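Local coordinates for protein U4/U6 snRNA-associated-splicing factor PRP24 (Saccharomyces cerevisiae, PDB 4N0T) that binds U6 snRNA and acts as a recycling factor of the spliceosome, annealing U6 and U4 snRNA, at residues 264-269 with 313-318; 282-287 with 323-328. One frame throughout, in Å; residues are numbered along the deposited sequence.

Interaction 1: residues 264-269 with 313-318; sequences NEVKRL and KILLVS. With nucleotides of chain B.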
loop_
_atom_site.group_PDB
_atom_site.type_symbol
_atom_site.label_atom_id
_atom_site.label_comp_id
_atom_site.label_asym_id
_atom_site.label_seq_id
_atom_site.Cartn_x
_atom_site.Cartn_y
_atom_site.Cartn_z
ATOM N N ASN A 264 -9.739 8.189 -11.379
ATOM C CA ASN A 264 -10.421 8.855 -12.488
ATOM C C ASN A 264 -9.439 9.310 -13.573
ATOM O O ASN A 264 -9.777 9.326 -14.763
ATOM C CB ASN A 264 -11.333 9.979 -11.982
ATOM C CG ASN A 264 -12.549 9.433 -11.281
ATOM O OD1 ASN A 264 -12.929 8.277 -11.507
ATOM N ND2 ASN A 264 -13.175 10.248 -10.426
ATOM N N GLU A 265 -8.213 9.630 -13.167
ATOM C CA GLU A 265 -7.141 9.954 -14.115
ATOM C C GLU A 265 -6.789 8.764 -15.016
ATOM O O GLU A 265 -6.639 8.912 -16.233
ATOM C CB GLU A 265 -5.886 10.430 -13.366
ATOM C CG GLU A 265 -4.592 10.443 -14.198
ATOM C CD GLU A 265 -3.348 10.808 -13.372
ATOM O OE1 GLU A 265 -3.488 11.056 -12.150
ATOM O OE2 GLU A 265 -2.229 10.849 -13.941
ATOM N N VAL A 266 -6.648 7.588 -14.410
ATOM C CA VAL A 266 -6.376 6.363 -15.149
ATOM C C VAL A 266 -7.525 6.018 -16.091
ATOM O O VAL A 266 -7.303 5.601 -17.228
ATOM C CB VAL A 266 -6.117 5.190 -14.178
ATOM C CG1 VAL A 266 -6.200 3.838 -14.893
ATOM C CG2 VAL A 266 -4.764 5.371 -13.514
ATOM N N LYS A 267 -8.754 6.197 -15.614
ATOM C CA LYS A 267 -9.931 5.942 -16.440
ATOM C C LYS A 267 -9.925 6.801 -17.706
ATOM O O LYS A 267 -10.296 6.320 -18.780
ATOM C CB LYS A 267 -11.219 6.189 -15.635
ATOM C CG LYS A 267 -11.482 5.117 -14.583
ATOM C CD LYS A 267 -12.623 5.511 -13.638
ATOM C CE LYS A 267 -13.937 5.721 -14.378
ATOM N NZ LYS A 267 -14.977 6.223 -13.428
ATOM N N ARG A 268 -9.488 8.056 -17.577
ATOM C CA ARG A 268 -9.383 8.973 -18.724
ATOM C C ARG A 268 -8.424 8.411 -19.762
ATOM O O ARG A 268 -8.694 8.463 -20.966
ATOM C CB ARG A 268 -8.868 10.352 -18.287
ATOM C CG ARG A 268 -8.737 11.344 -19.446
ATOM C CD ARG A 268 -7.914 12.579 -19.095
ATOM N NE ARG A 268 -6.495 12.272 -18.919
ATOM C CZ ARG A 268 -5.662 11.937 -19.904
ATOM N NH1 ARG A 268 -6.095 11.841 -21.160
ATOM N NH2 ARG A 268 -4.388 11.684 -19.630
ATOM N N LEU A 269 -7.301 7.872 -19.285
ATOM C CA LEU A 269 -6.314 7.254 -20.163
ATOM C C LEU A 269 -6.877 6.036 -20.865
ATOM O O LEU A 269 -6.706 5.880 -22.076
ATOM C CB LEU A 269 -5.063 6.854 -19.379
ATOM C CG LEU A 269 -3.837 7.735 -19.569
ATOM C CD1 LEU A 269 -2.611 7.065 -18.985
ATOM C CD2 LEU A 269 -3.641 8.017 -21.046
ATOM N N LYS A 313 5.488 9.098 -16.437
ATOM C CA LYS A 313 4.577 8.674 -15.380
ATOM C C LYS A 313 4.364 7.158 -15.410
ATOM O O LYS A 313 4.374 6.555 -16.483
ATOM C CB LYS A 313 3.233 9.398 -15.540
ATOM C CG LYS A 313 2.255 9.159 -14.413
ATOM C CD LYS A 313 1.415 10.400 -14.148
ATOM C CE LYS A 313 0.924 10.420 -12.697
ATOM N NZ LYS A 313 2.030 10.139 -11.729
ATOM N N ILE A 314 4.168 6.558 -14.233
ATOM C CA ILE A 314 3.769 5.147 -14.144
ATOM C C ILE A 314 2.465 5.047 -13.346
ATOM O O ILE A 314 2.385 5.542 -12.215
ATOM C CB ILE A 314 4.852 4.280 -13.471
ATOM C CG1 ILE A 314 6.166 4.349 -14.267
ATOM C CG2 ILE A 314 4.382 2.818 -13.363
ATOM C CD1 ILE A 314 7.313 3.544 -13.644
ATOM N N LEU A 315 1.463 4.402 -13.935
ATOM C CA LEU A 315 0.132 4.289 -13.345
ATOM C C LEU A 315 -0.256 2.822 -13.240
ATOM O O LEU A 315 -0.051 2.043 -14.179
ATOM C CB LEU A 315 -0.894 5.008 -14.229
ATOM C CG LEU A 315 -0.559 6.461 -14.554
ATOM C CD1 LEU A 315 -1.520 7.026 -15.575
ATOM C CD2 LEU A 315 -0.631 7.271 -13.290
ATOM N N LEU A 316 -0.835 2.432 -12.113
ATOM C CA LEU A 316 -1.318 1.057 -11.996
ATOM C C LEU A 316 -2.704 0.917 -12.609
ATOM O O LEU A 316 -3.544 1.844 -12.549
ATOM C CB LEU A 316 -1.370 0.606 -10.540
ATOM C CG LEU A 316 -0.081 0.617 -9.738
ATOM C CD1 LEU A 316 -0.382 -0.009 -8.386
ATOM C CD2 LEU A 316 1.033 -0.178 -10.463
ATOM N N VAL A 317 -2.932 -0.229 -13.237
ATOM C CA VAL A 317 -4.249 -0.585 -13.748
ATOM C C VAL A 317 -4.513 -2.006 -13.236
ATOM O O VAL A 317 -4.492 -2.987 -13.998
ATOM C CB VAL A 317 -4.296 -0.540 -15.297
ATOM C CG1 VAL A 317 -5.723 -0.747 -15.787
ATOM C CG2 VAL A 317 -3.777 0.796 -15.824
ATOM N N SER A 318 -4.763 -2.134 -11.938
ATOM C CA SER A 318 -4.782 -3.466 -11.336
ATOM C C SER A 318 -5.997 -4.279 -11.756
ATOM O O SER A 318 -5.977 -5.511 -11.651
ATOM C CB SER A 318 -4.699 -3.374 -9.816
ATOM O OG SER A 318 -5.720 -2.510 -9.361
ATOM P P C B 29 -14.148 2.608 -11.744
ATOM O OP1 C B 29 -13.121 2.211 -12.736
ATOM O OP2 C B 29 -15.147 3.659 -12.132
ATOM O "O5'" C B 29 -14.926 1.322 -11.222
ATOM C "C5'" C B 29 -15.514 0.389 -12.131
ATOM C "C4'" C B 29 -15.342 -1.032 -11.659
ATOM O "O4'" C B 29 -13.917 -1.324 -11.569
ATOM C "C3'" C B 29 -15.915 -1.339 -10.274
ATOM O "O3'" C B 29 -16.266 -2.722 -10.226
ATOM C "C2'" C B 29 -14.707 -1.129 -9.374
ATOM O "O2'" C B 29 -14.787 -1.771 -8.119
ATOM C "C1'" C B 29 -13.607 -1.724 -10.246
ATOM N N1 C B 29 -12.251 -1.261 -9.948
ATOM C C2 C B 29 -11.271 -2.244 -9.911
ATOM O O2 C B 29 -11.618 -3.425 -10.090
ATOM N N3 C B 29 -9.994 -1.894 -9.662
ATOM C C4 C B 29 -9.702 -0.611 -9.477
ATOM N N4 C B 29 -8.421 -0.312 -9.246
ATOM C C5 C B 29 -10.688 0.414 -9.521
ATOM C C6 C B 29 -11.955 0.055 -9.770
#
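The helix that lies over the sheet of the fourth RNA recognition motif meets an outer strand of that sheet, with Val-266 and Leu-269 packed on Leu-315. The helix runs across the strand at 92°, and the two short axes come within 9.3 Å. Val-266 and Leu-315 run alongside in opposite senses. CG2 of Val-266 lies 4.0 Å from CB of Leu-315 and also rests near the carbonyl oxygen of Leu-316. Its other branch, CG1, meets CG2 of Val-317 at 4.0 Å. Leu-269 lies roughly perpendicular to Leu-315, and their CD1 atoms touch at 3.6 Å. Leu-269 also reaches Ile-324 and Ile-326 on the next strand, which carries the packing further across the sheet.

In a canonical RRM this sheet face is the RNA-binding surface. Here helix 258-270 covers part of it, over strands 311-317 and 322-327, and helix 355-365 covers another part. This is consistent with the name occluded RRM. Helix 258-270 instead offers its other side to RNA. A turn at chi3 (60°) sets CE of Lys-267 beside OP2 of C29 of chain B, and NZ gives that oxygen a 2.9 Å hydrogen bond. NZ also makes a weak hydrogen bond, 3.5 Å, to OD1 of Asn-264, one turn back. An alanine in place of Lys-267 would probably leave the C29 phosphate without this positively charged mate and the Asn-264 amide more able to turn.

At the margin, Glu-265 and Lys-313 meet tip to tip. OE2 of Glu-265 lies 3.4 Å from CE of Lys-313. The last torsion of Lys-313 (chi4 48°) turns NZ off the line of the chain, and NZ ends 4.9 Å from OE2 of Glu-265. The opposite charges are near but not in contact, so any attraction is probably modest.

Interaction 2: residues 282-287 with 323-328; sequences ICLFPL and AIIIFR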
loop_
_atom_site.group_PDB
_atom_site.type_symbol
_atom_site.label_atom_id
_atom_site.label_comp_id
_atom_site.label_asym_id
_atom_site.label_seq_id
_atom_site.Cartn_x
_atom_site.Cartn_y
_atom_site.Cartn_z
ATOM N N ILE A 282 3.118 2.476 -23.028
ATOM C CA ILE A 282 2.987 1.034 -23.175
ATOM C C ILE A 282 2.378 0.475 -21.895
ATOM O O ILE A 282 2.363 1.147 -20.863
ATOM C CB ILE A 282 4.348 0.333 -23.406
ATOM C CG1 ILE A 282 5.191 0.366 -22.128
ATOM C CG2 ILE A 282 5.099 0.953 -24.593
ATOM C CD1 ILE A 282 6.504 -0.403 -22.254
ATOM N N CYS A 283 1.864 -0.748 -21.967
ATOM C CA CYS A 283 1.389 -1.428 -20.779
ATOM C C CYS A 283 2.302 -2.597 -20.496
ATOM O O CYS A 283 2.820 -3.222 -21.424
ATOM C CB CYS A 283 -0.023 -1.958 -20.996
ATOM S SG CYS A 283 -1.250 -0.634 -21.140
ATOM N N LEU A 284 2.504 -2.879 -19.214
ATOM C CA LEU A 284 3.201 -4.088 -18.780
ATOM C C LEU A 284 2.206 -4.959 -18.026
ATOM O O LEU A 284 1.429 -4.463 -17.221
ATOM C CB LEU A 284 4.360 -3.725 -17.848
ATOM C CG LEU A 284 5.482 -2.880 -18.453
ATOM C CD1 LEU A 284 6.607 -2.713 -17.438
ATOM C CD2 LEU A 284 6.029 -3.520 -19.752
ATOM N N PHE A 285 2.222 -6.264 -18.283
ATOM C CA PHE A 285 1.256 -7.169 -17.668
ATOM C C PHE A 285 1.751 -8.595 -17.902
ATOM O O PHE A 285 2.547 -8.805 -18.815
ATOM C CB PHE A 285 -0.116 -6.978 -18.326
ATOM C CG PHE A 285 -0.092 -7.043 -19.833
ATOM C CD1 PHE A 285 0.216 -5.920 -20.587
ATOM C CD2 PHE A 285 -0.391 -8.233 -20.495
ATOM C CE1 PHE A 285 0.233 -5.969 -21.973
ATOM C CE2 PHE A 285 -0.380 -8.285 -21.875
ATOM C CZ PHE A 285 -0.069 -7.162 -22.616
ATOM N N PRO A 286 1.325 -9.558 -17.068
ATOM C CA PRO A 286 0.561 -9.374 -15.824
ATOM C C PRO A 286 1.504 -9.059 -14.669
ATOM O O PRO A 286 2.643 -9.546 -14.637
ATOM C CB PRO A 286 -0.072 -10.747 -15.612
ATOM C CG PRO A 286 0.998 -11.696 -16.128
ATOM C CD PRO A 286 1.625 -10.990 -17.318
ATOM N N LEU A 287 1.023 -8.256 -13.724
ATOM C CA LEU A 287 1.794 -7.839 -12.562
ATOM C C LEU A 287 0.967 -8.108 -11.305
ATOM O O LEU A 287 -0.270 -8.012 -11.327
ATOM C CB LEU A 287 2.071 -6.325 -12.629
ATOM C CG LEU A 287 2.916 -5.800 -13.792
ATOM C CD1 LEU A 287 2.981 -4.266 -13.809
ATOM C CD2 LEU A 287 4.309 -6.377 -13.670
ATOM N N ALA A 323 0.160 -2.234 -15.601
ATOM C CA ALA A 323 0.590 -0.872 -15.319
ATOM C C ALA A 323 0.803 -0.183 -16.652
ATOM O O ALA A 323 1.168 -0.821 -17.651
ATOM C CB ALA A 323 1.880 -0.867 -14.497
ATOM N N ILE A 324 0.545 1.118 -16.664
ATOM C CA ILE A 324 0.808 1.949 -17.826
ATOM C C ILE A 324 2.085 2.728 -17.578
ATOM O O ILE A 324 2.276 3.323 -16.507
ATOM C CB ILE A 324 -0.328 2.941 -18.061
ATOM C CG1 ILE A 324 -1.598 2.179 -18.457
ATOM C CG2 ILE A 324 0.064 3.960 -19.138
ATOM C CD1 ILE A 324 -2.862 3.054 -18.499
ATOM N N ILE A 325 2.982 2.692 -18.560
ATOM C CA ILE A 325 4.200 3.484 -18.495
ATOM C C ILE A 325 4.113 4.527 -19.592
ATOM O O ILE A 325 3.999 4.184 -20.769
ATOM C CB ILE A 325 5.450 2.643 -18.774
ATOM C CG1 ILE A 325 5.405 1.302 -18.028
ATOM C CG2 ILE A 325 6.703 3.451 -18.409
ATOM C CD1 ILE A 325 5.508 1.425 -16.534
ATOM N N ILE A 326 4.138 5.799 -19.214
ATOM C CA ILE A 326 4.054 6.860 -20.211
ATOM C C ILE A 326 5.454 7.406 -20.413
ATOM O O ILE A 326 6.123 7.803 -19.448
ATOM C CB ILE A 326 3.124 7.977 -19.753
ATOM C CG1 ILE A 326 1.746 7.408 -19.408
ATOM C CG2 ILE A 326 3.008 9.046 -20.832
ATOM C CD1 ILE A 326 0.751 8.487 -18.978
ATOM N N PHE A 327 5.919 7.368 -21.660
ATOM C CA PHE A 327 7.255 7.853 -21.978
ATOM C C PHE A 327 7.152 9.240 -22.608
ATOM O O PHE A 327 6.062 9.797 -22.694
ATOM C CB PHE A 327 7.959 6.889 -22.928
ATOM C CG PHE A 327 8.231 5.536 -22.321
ATOM C CD1 PHE A 327 9.275 5.368 -21.422
ATOM C CD2 PHE A 327 7.442 4.439 -22.646
ATOM C CE1 PHE A 327 9.540 4.113 -20.861
ATOM C CE2 PHE A 327 7.688 3.186 -22.079
ATOM C CZ PHE A 327 8.743 3.030 -21.187
ATOM N N ARG A 328 8.277 9.784 -23.063
ATOM C CA ARG A 328 8.286 11.172 -23.538
ATOM C C ARG A 328 8.047 11.324 -25.036
ATOM O O ARG A 328 7.579 12.374 -25.483
ATOM C CB ARG A 328 9.562 11.888 -23.096
ATOM C CG ARG A 328 9.860 11.662 -21.619
ATOM C CD ARG A 328 10.229 12.940 -20.901
ATOM N NE ARG A 328 9.170 13.440 -20.028
ATOM C CZ ARG A 328 9.361 13.824 -18.768
ATOM N NH1 ARG A 328 10.572 13.764 -18.228
ATOM N NH2 ARG A 328 8.343 14.267 -18.046
#
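Ile-282, Cys-283 and Leu-284 pair with Ile-325, Ile-324 and Ala-323 as antiparallel strands. Four backbone hydrogen bonds hold them. Ile-282 N bonds Ile-325 O at 3.0 Å. Ile-325 N returns to Ile-282 O at 2.8 Å. This second bond is almost straight, at 174°. Leu-284 N bonds Ala-323 O at 2.9 Å. Ala-323 N bonds Leu-284 O at 3.0 Å. Cys-283 and Ile-324 form the non-hydrogen-bonded pair between them. There the CA of Cys-283 sends a CA-H...O contact to Ala-323 O at 3.2 Å.

The apolar contacts divide between the two sheet faces. On one, SG of Cys-283 meets CG1 of Ile-324 at 3.9 Å. On the other, Ile-282 and Ile-325 stand next to each other and point the same way, CG1 of Ile-282 against CB of Ile-325. That CG1 sits between the backbone N and the carbonyl carbon (chi1 70°) and comes 3.8 Å from CE2 of Phe-327, at the ring edge. Ile-325 CG2 lies over one face of that ring, toward the rim. Past the strand end, CD1 of Leu-287 touches CB of Ala-323 at 3.6 Å.

These are the first and third strands of the RRM fold, central in its sheet. Helices 293-302 and 330-340 pack on the Ile-282 and Ile-325 face. Helix 355-365 covers Cys-283 on the other, and strands 311-317 and 348-353 flank the pair.

Interaction 2 is a buried contact within the sheet, while interaction 1 is partly buried and lays a helix on that sheet. Strands 311-317 and 322-327 are neighbours, so the two contacts join directly. Leu-315 O probably accepts a hydrogen bond from Ile-324 N, and Lys-313 O one from Ile-326 N. Val-317 also packs on Ile-324. The chemistry differs with place. Residues 282-287 and 323-328 are held by paired backbone bonds and apolar side chains. Residues 264-269 and 313-318 share no hydrogen bond and meet through branched aliphatic groups, with charged side chains at the margin and RNA beyond the helix.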